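Local coordinates for protein urea carboxylase (Thermus thermophilus, PDB 3OEP) that is of unknown function but resembles KipI and KipA, is built in part from cyclophilin-like domains, and may bind ATP, at residues Pro218-Leu223 with Glu370-Val375; Asp232-Gly237 with Gly338-Arg343. All coordinates share one frame; numbering follows the deposited sequence.

Contact 1: Pro218-Leu223 with Glu370-Val375; sequences PRLPAL and EALRPV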
ATOM      1  N   PRO A 218     -23.303  14.635   2.540  1.00 22.95           N
ATOM      2  CA  PRO A 218     -22.584  15.090   3.727  1.00 22.23           C
ATOM      3  C   PRO A 218     -23.489  15.881   4.659  1.00 23.06           C
ATOM      4  O   PRO A 218     -24.305  16.696   4.199  1.00 23.38           O
ATOM      5  CB  PRO A 218     -21.458  15.977   3.165  1.00 21.42           C
ATOM      6  CG  PRO A 218     -21.764  16.181   1.735  1.00 23.88           C
ATOM      7  CD  PRO A 218     -22.676  15.102   1.292  1.00 22.57           C
ATOM      8  N   ARG A 219     -23.350  15.624   5.953  1.00 22.15           N
ATOM      9  CA  ARG A 219     -24.185  16.264   6.964  1.00 23.70           C
ATOM     10  C   ARG A 219     -23.941  17.768   7.059  1.00 22.80           C
ATOM     11  O   ARG A 219     -24.870  18.541   7.294  1.00 24.62           O
ATOM     12  CB  ARG A 219     -23.937  15.618   8.327  1.00 25.07           C
ATOM     13  CG  ARG A 219     -24.381  14.171   8.410  1.00 29.32           C
ATOM     14  CD  ARG A 219     -24.142  13.580   9.794  1.00 34.46           C
ATOM     15  NE  ARG A 219     -22.757  13.142   9.977  1.00 36.53           N
ATOM     16  CZ  ARG A 219     -21.774  13.871  10.506  1.00 38.73           C
ATOM     17  NH1 ARG A 219     -20.561  13.342  10.613  1.00 36.12           N
ATOM     18  NH2 ARG A 219     -21.980  15.119  10.929  1.00 41.00           N
ATOM     19  N   LEU A 220     -22.687  18.169   6.880  1.00 19.56           N
ATOM     20  CA  LEU A 220     -22.267  19.562   7.002  1.00 19.03           C
ATOM     21  C   LEU A 220     -21.389  19.954   5.809  1.00 17.63           C
ATOM     22  O   LEU A 220     -20.160  20.050   5.934  1.00 15.92           O
ATOM     23  CB  LEU A 220     -21.489  19.754   8.303  1.00 19.40           C
ATOM     24  CG  LEU A 220     -22.237  19.478   9.606  1.00 22.82           C
ATOM     25  CD1 LEU A 220     -21.254  19.350  10.772  1.00 23.69           C
ATOM     26  CD2 LEU A 220     -23.264  20.569   9.864  1.00 27.17           C
ATOM     27  N   PRO A 221     -22.010  20.186   4.640  1.00 17.82           N
ATOM     28  CA  PRO A 221     -21.224  20.510   3.452  1.00 17.49           C
ATOM     29  C   PRO A 221     -20.273  21.683   3.695  1.00 18.59           C
ATOM     30  O   PRO A 221     -20.667  22.712   4.255  1.00 18.19           O
ATOM     31  CB  PRO A 221     -22.289  20.860   2.407  1.00 19.83           C
ATOM     32  CG  PRO A 221     -23.486  20.151   2.849  1.00 20.73           C
ATOM     33  CD  PRO A 221     -23.451  20.134   4.341  1.00 19.10           C
ATOM     34  N   ALA A 222     -19.024  21.506   3.287  1.00 16.32           N
ATOM     35  CA  ALA A 222     -17.952  22.424   3.646  1.00 16.40           C
ATOM     36  C   ALA A 222     -17.280  23.049   2.440  1.00 16.06           C
ATOM     37  O   ALA A 222     -16.991  24.246   2.442  1.00 15.25           O
ATOM     38  CB  ALA A 222     -16.918  21.696   4.485  1.00 16.48           C
ATOM     39  N   LEU A 223     -16.980  22.235   1.429  1.00 14.72           N
ATOM     40  CA  LEU A 223     -16.238  22.714   0.270  1.00 14.32           C
ATOM     41  C   LEU A 223     -16.545  21.909  -0.988  1.00 14.72           C
ATOM     42  O   LEU A 223     -16.947  20.735  -0.922  1.00 14.25           O
ATOM     43  CB  LEU A 223     -14.731  22.727   0.559  1.00 15.51           C
ATOM     44  CG  LEU A 223     -14.057  21.370   0.771  1.00 17.43           C
ATOM     45  CD1 LEU A 223     -13.548  20.812  -0.553  1.00 20.10           C
ATOM     46  CD2 LEU A 223     -12.910  21.491   1.781  1.00 17.42           C
ATOM     47  N   GLU A 370     -16.858  16.568   9.629  1.00 16.44           N
ATOM     48  CA  GLU A 370     -17.244  15.453  10.500  1.00 19.58           C
ATOM     49  C   GLU A 370     -18.102  15.970  11.661  1.00 20.72           C
ATOM     50  O   GLU A 370     -19.084  15.337  12.037  1.00 21.09           O
ATOM     51  CB  GLU A 370     -16.006  14.709  11.017  1.00 19.54           C
ATOM     52  CG  GLU A 370     -16.258  13.699  12.148  1.00 24.59           C
ATOM     53  CD  GLU A 370     -17.286  12.634  11.801  1.00 31.78           C
ATOM     54  OE1 GLU A 370     -17.928  12.099  12.734  1.00 34.60           O
ATOM     55  OE2 GLU A 370     -17.460  12.327  10.604  1.00 32.66           O
ATOM     56  N   ALA A 371     -17.733  17.134  12.191  1.00 20.79           N
ATOM     57  CA  ALA A 371     -18.457  17.766  13.292  1.00 21.30           C
ATOM     58  C   ALA A 371     -18.164  19.259  13.325  1.00 21.07           C
ATOM     59  O   ALA A 371     -17.190  19.721  12.723  1.00 19.21           O
ATOM     60  CB  ALA A 371     -18.065  17.131  14.610  1.00 23.21           C
ATOM     61  N   LEU A 372     -19.009  20.009  14.029  1.00 22.50           N
ATOM     62  CA  LEU A 372     -18.773  21.432  14.247  1.00 21.77           C
ATOM     63  C   LEU A 372     -17.873  21.597  15.468  1.00 21.44           C
ATOM     64  O   LEU A 372     -18.302  21.379  16.603  1.00 21.17           O
ATOM     65  CB  LEU A 372     -20.087  22.195  14.454  1.00 23.03           C
ATOM     66  CG  LEU A 372     -20.962  22.391  13.216  1.00 25.60           C
ATOM     67  CD1 LEU A 372     -22.308  23.008  13.604  1.00 29.68           C
ATOM     68  CD2 LEU A 372     -20.250  23.249  12.184  1.00 27.08           C
ATOM     69  N   ARG A 373     -16.619  21.962  15.220  1.00 20.92           N
ATOM     70  CA  ARG A 373     -15.621  22.124  16.274  1.00 21.81           C
ATOM     71  C   ARG A 373     -14.860  23.414  15.977  1.00 21.43           C
ATOM     72  O   ARG A 373     -13.714  23.378  15.516  1.00 19.53           O
ATOM     73  CB  ARG A 373     -14.665  20.931  16.305  1.00 22.40           C
ATOM     74  CG  ARG A 373     -15.326  19.596  16.592  1.00 27.40           C
ATOM     75  CD  ARG A 373     -15.618  19.414  18.068  1.00 33.69           C
ATOM     76  NE  ARG A 373     -16.261  18.128  18.339  1.00 38.84           N
ATOM     77  CZ  ARG A 373     -17.574  17.894  18.280  1.00 42.29           C
ATOM     78  NH1 ARG A 373     -18.434  18.855  17.953  1.00 42.31           N
ATOM     79  NH2 ARG A 373     -18.034  16.676  18.549  1.00 45.40           N
ATOM     80  N   PRO A 374     -15.510  24.562  16.213  1.00 21.27           N
ATOM     81  CA  PRO A 374     -14.926  25.842  15.832  1.00 21.40           C
ATOM     82  C   PRO A 374     -13.651  26.179  16.600  1.00 21.14           C
ATOM     83  O   PRO A 374     -13.546  25.880  17.786  1.00 21.80           O
ATOM     84  CB  PRO A 374     -16.041  26.851  16.161  1.00 22.92           C
ATOM     85  CG  PRO A 374     -16.897  26.165  17.170  1.00 23.56           C
ATOM     86  CD  PRO A 374     -16.859  24.722  16.787  1.00 22.82           C
ATOM     87  N   VAL A 375     -12.694  26.781  15.903  1.00 18.63           N
ATOM     88  CA  VAL A 375     -11.485  27.322  16.514  1.00 20.13           C
ATOM     89  C   VAL A 375     -11.132  28.631  15.820  1.00 19.82           C
ATOM     90  O   VAL A 375     -11.542  28.859  14.678  1.00 18.07           O
ATOM     91  CB  VAL A 375     -10.300  26.346  16.392  1.00 22.22           C
ATOM     92  CG1 VAL A 375     -10.614  25.041  17.115  1.00 25.62           C
ATOM     93  CG2 VAL A 375      -9.954  26.092  14.932  1.00 20.60           C
TER
HETATM   94  O   HOH W   1     -19.478  10.401  10.428  1.00 43.79           O
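The guanidinium of Arg219 presents its outer edge to the main chain of Glu370, whose carbonyl oxygen lies close to the guanidinium plane and receives two hydrogen bonds. Arg219 NH1 is 2.9 Å from Glu370 O and NH2 is 3.1 Å from the same atom. NH1 is tilted only a little from the carbonyl plane, whereas NH2 stands well above it and makes the more bent bond. Sharing one acceptor, the two bonds help to orient the guanidinium. The carboxylate of Glu370 is turned almost perpendicular to it, 81° between planes, and adds a salt bridge of 3.3 Å from OE2 to Arg219 NH1. A bend at chi2 (56°) carries the carboxylate back toward the arginine although the CB of Glu370 points away. Water 1 also lies at the edge, in the guanidinium plane, accepting from Arg219 NH1 and donating to Glu370 OE2 over 2.8 Å. A second flat group, the guanidinium of Arg373, has the CB of Ala371 over the centre of one face, 3.7 Å above it, and its NH1 bonds to Leu372 O.

The pairing lies beside the place where strand 221-225 runs antiparallel to 366-368, one of the two outermost strands of a six-stranded sheet, in a protein of the cyclophilin-like clan. There Ala222 and Leu223 both face Leu367 in a classic beta bulge. Leu220 CD1 packs against Leu372 CG at 3.9 Å and against the backbone carbon of Ala371, the two leucines meeting at a slant. A glycerol molecule, probably from the crystallisation liquor, lies about 4 Å from the side chain of Leu372.

Contact 2: Asp232-Gly237 with Gly338-Arg343; sequences DLVVDG and GGLEVR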
ATOM      1  N   ASP A 232      -5.499  14.168  -5.589  1.00 15.45           N
ATOM      2  CA  ASP A 232      -5.935  14.679  -4.291  1.00 15.89           C
ATOM      3  C   ASP A 232      -6.618  13.544  -3.551  1.00 14.85           C
ATOM      4  O   ASP A 232      -7.548  12.934  -4.080  1.00 15.33           O
ATOM      5  CB  ASP A 232      -6.933  15.834  -4.452  1.00 15.95           C
ATOM      6  CG  ASP A 232      -6.545  16.808  -5.542  1.00 20.90           C
ATOM      7  OD1 ASP A 232      -7.402  17.067  -6.418  1.00 26.12           O
ATOM      8  OD2 ASP A 232      -5.402  17.324  -5.531  1.00 22.59           O
ATOM      9  N   LEU A 233      -6.162  13.261  -2.334  1.00 13.94           N
ATOM     10  CA  LEU A 233      -6.670  12.145  -1.552  1.00 14.15           C
ATOM     11  C   LEU A 233      -7.109  12.631  -0.183  1.00 14.97           C
ATOM     12  O   LEU A 233      -6.395  13.400   0.452  1.00 16.23           O
ATOM     13  CB  LEU A 233      -5.581  11.091  -1.365  1.00 13.52           C
ATOM     14  CG  LEU A 233      -4.979  10.450  -2.614  1.00 13.76           C
ATOM     15  CD1 LEU A 233      -3.826   9.514  -2.227  1.00 17.28           C
ATOM     16  CD2 LEU A 233      -6.048   9.688  -3.385  1.00 16.59           C
ATOM     17  N   VAL A 234      -8.266  12.166   0.276  1.00 12.66           N
ATOM     18  CA  VAL A 234      -8.644  12.340   1.673  1.00 12.24           C
ATOM     19  C   VAL A 234      -8.010  11.200   2.462  1.00 13.38           C
ATOM     20  O   VAL A 234      -8.354  10.039   2.247  1.00 15.28           O
ATOM     21  CB  VAL A 234     -10.167  12.313   1.861  1.00 13.56           C
ATOM     22  CG1 VAL A 234     -10.524  12.400   3.339  1.00 15.40           C
ATOM     23  CG2 VAL A 234     -10.807  13.468   1.088  1.00 17.33           C
ATOM     24  N   VAL A 235      -7.083  11.528   3.358  1.00 13.35           N
ATOM     25  CA  VAL A 235      -6.390  10.516   4.163  1.00 14.31           C
ATOM     26  C   VAL A 235      -6.575  10.737   5.660  1.00 15.24           C
ATOM     27  O   VAL A 235      -6.691  11.876   6.114  1.00 17.08           O
ATOM     28  CB  VAL A 235      -4.879  10.479   3.852  1.00 13.74           C
ATOM     29  CG1 VAL A 235      -4.636  10.087   2.396  1.00 17.87           C
ATOM     30  CG2 VAL A 235      -4.214  11.824   4.171  1.00 16.09           C
ATOM     31  N   ASP A 236      -6.618   9.639   6.420  1.00 15.21           N
ATOM     32  CA  ASP A 236      -6.518   9.697   7.886  1.00 15.31           C
ATOM     33  C   ASP A 236      -5.156   9.130   8.314  1.00 16.85           C
ATOM     34  O   ASP A 236      -4.219   9.137   7.513  1.00 17.63           O
ATOM     35  CB  ASP A 236      -7.724   9.022   8.576  1.00 15.50           C
ATOM     36  CG  ASP A 236      -7.797   7.509   8.367  1.00 18.29           C
ATOM     37  OD1 ASP A 236      -6.860   6.877   7.817  1.00 17.58           O
ATOM     38  OD2 ASP A 236      -8.835   6.947   8.783  1.00 21.70           O
ATOM     39  N   GLY A 237      -5.023   8.657   9.551  1.00 16.59           N
ATOM     40  CA  GLY A 237      -3.733   8.159  10.035  1.00 17.51           C
ATOM     41  C   GLY A 237      -3.185   6.941   9.304  1.00 17.67           C
ATOM     42  O   GLY A 237      -1.976   6.687   9.339  1.00 19.30           O
ATOM     43  N   GLY A 338     -12.643  20.498  12.616  1.00 14.84           N
ATOM     44  CA  GLY A 338     -13.665  19.464  12.716  1.00 16.05           C
ATOM     45  C   GLY A 338     -13.347  18.201  11.931  1.00 16.99           C
ATOM     46  O   GLY A 338     -13.897  17.138  12.227  1.00 18.16           O
ATOM     47  N   GLY A 339     -12.459  18.308  10.942  1.00 13.81           N
ATOM     48  CA  GLY A 339     -12.092  17.169  10.091  1.00 14.89           C
ATOM     49  C   GLY A 339     -13.139  16.887   9.032  1.00 13.85           C
ATOM     50  O   GLY A 339     -14.253  17.416   9.085  1.00 14.34           O
ATOM     51  N   LEU A 340     -12.784  16.057   8.053  1.00 14.43           N
ATOM     52  CA  LEU A 340     -13.699  15.718   6.966  1.00 13.60           C
ATOM     53  C   LEU A 340     -14.521  14.477   7.300  1.00 15.19           C
ATOM     54  O   LEU A 340     -14.019  13.534   7.930  1.00 15.75           O
ATOM     55  CB  LEU A 340     -12.931  15.482   5.665  1.00 14.06           C
ATOM     56  CG  LEU A 340     -12.171  16.683   5.127  1.00 14.48           C
ATOM     57  CD1 LEU A 340     -11.291  16.262   3.951  1.00 16.93           C
ATOM     58  CD2 LEU A 340     -13.134  17.810   4.742  1.00 16.30           C
ATOM     59  N   GLU A 341     -15.784  14.491   6.874  1.00 14.46           N
ATOM     60  CA  GLU A 341     -16.667  13.344   6.999  1.00 15.68           C
ATOM     61  C   GLU A 341     -16.312  12.310   5.937  1.00 15.58           C
ATOM     62  O   GLU A 341     -16.349  12.606   4.744  1.00 15.08           O
ATOM     63  CB  GLU A 341     -18.137  13.751   6.837  1.00 16.24           C
ATOM     64  CG  GLU A 341     -19.086  12.609   7.168  1.00 17.45           C
ATOM     65  CD  GLU A 341     -20.545  12.869   6.826  1.00 24.57           C
ATOM     66  OE1 GLU A 341     -20.926  14.027   6.553  1.00 24.10           O
ATOM     67  OE2 GLU A 341     -21.316  11.885   6.831  1.00 24.15           O
ATOM     68  N   VAL A 342     -15.983  11.100   6.385  1.00 15.80           N
ATOM     69  CA  VAL A 342     -15.589   9.997   5.500  1.00 17.20           C
ATOM     70  C   VAL A 342     -16.015   8.692   6.139  1.00 18.87           C
ATOM     71  O   VAL A 342     -15.835   8.510   7.349  1.00 22.63           O
ATOM     72  CB  VAL A 342     -14.055   9.893   5.311  1.00 19.16           C
ATOM     73  CG1 VAL A 342     -13.734   8.975   4.129  1.00 21.03           C
ATOM     74  CG2 VAL A 342     -13.422  11.245   5.114  1.00 22.70           C
ATOM     75  N   ARG A 343     -16.555   7.780   5.339  1.00 18.22           N
ATOM     76  CA  ARG A 343     -16.931   6.462   5.831  1.00 20.86           C
ATOM     77  C   ARG A 343     -15.686   5.591   5.920  1.00 21.48           C
ATOM     78  O   ARG A 343     -14.865   5.594   5.008  1.00 22.52           O
ATOM     79  CB  ARG A 343     -17.938   5.792   4.902  1.00 22.92           C
ATOM     80  CG  ARG A 343     -19.335   6.363   4.955  1.00 26.95           C
ATOM     81  CD  ARG A 343     -20.300   5.432   4.233  1.00 31.73           C
ATOM     82  NE  ARG A 343     -20.042   5.395   2.791  1.00 32.54           N
ATOM     83  CZ  ARG A 343     -20.659   6.144   1.875  1.00 33.98           C
ATOM     84  NH1 ARG A 343     -21.600   7.018   2.219  1.00 34.05           N
ATOM     85  NH2 ARG A 343     -20.333   6.010   0.591  1.00 32.49           N
TER
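Val234 meets Leu340 and Val342 through methyl groups alone, and no hydrogen bond joins the two segments. The tightest approach is between Val234 CG1 and Val342 CG2, 3.6 Å apart, where the two valines reach toward each other tip to tip. Leu340 approaches differently, slanting across Val234 and setting a single methyl, CD1, against both branches: it lies 4.0 Å from Val234 CG1 and equally far from CG2. With CG1 of Val234 opposite its backbone N (chi1 176°), that methyl can serve both partners at once, while CG2 is left to Leu340. Leu340 and Val342 both point their CB atoms at the strand, and Glu341 between them points away, so the loop offers two apolar groups to one valine.

Polar groups are engaged outside this apolar patch. Asp236, just past the strand, is bonded through its carboxylate to the hydroxyls of Ser348 and Ser350 and to the backbone N of Ala349, which ties the strand end to a later part of the loop that carries 338-343. Ala349 is also touched by the side chain of Val342, so this part of the loop borders the apolar patch as well. Arg343 forms a salt bridge with Glu216.

Strand 233-235 is one of the two outermost strands of a five-stranded antiparallel sheet, paired by backbone bonds with strand 273-277. The loop leaves strand 331-336, which lies on the other side of 273-277, passes Pro272, to which Leu340 is bonded by its backbone, and so brings its side chains over to Val234.

In the fold
The two contacts lie about 12 Å apart, centre to centre, and contact 2 is nested along the chain within the loop closed by contact 1. Their first segments belong to consecutive strands, 221-225 and 233-235, in different sheets. Contact 1 lies at the surface and combines charge, a carbonyl and water with a leucine pair; contact 2 is largely buried and wholly apolar across its segments. Their second segments are directly joined: Glu370 N is 2.8 Å from Gly339 O, probably a hydrogen bond. Another probable hydrogen bond links Arg219 N with Glu341 OE1, so Glu341, whose CB is directed away from 232-237, serves contact 1 instead.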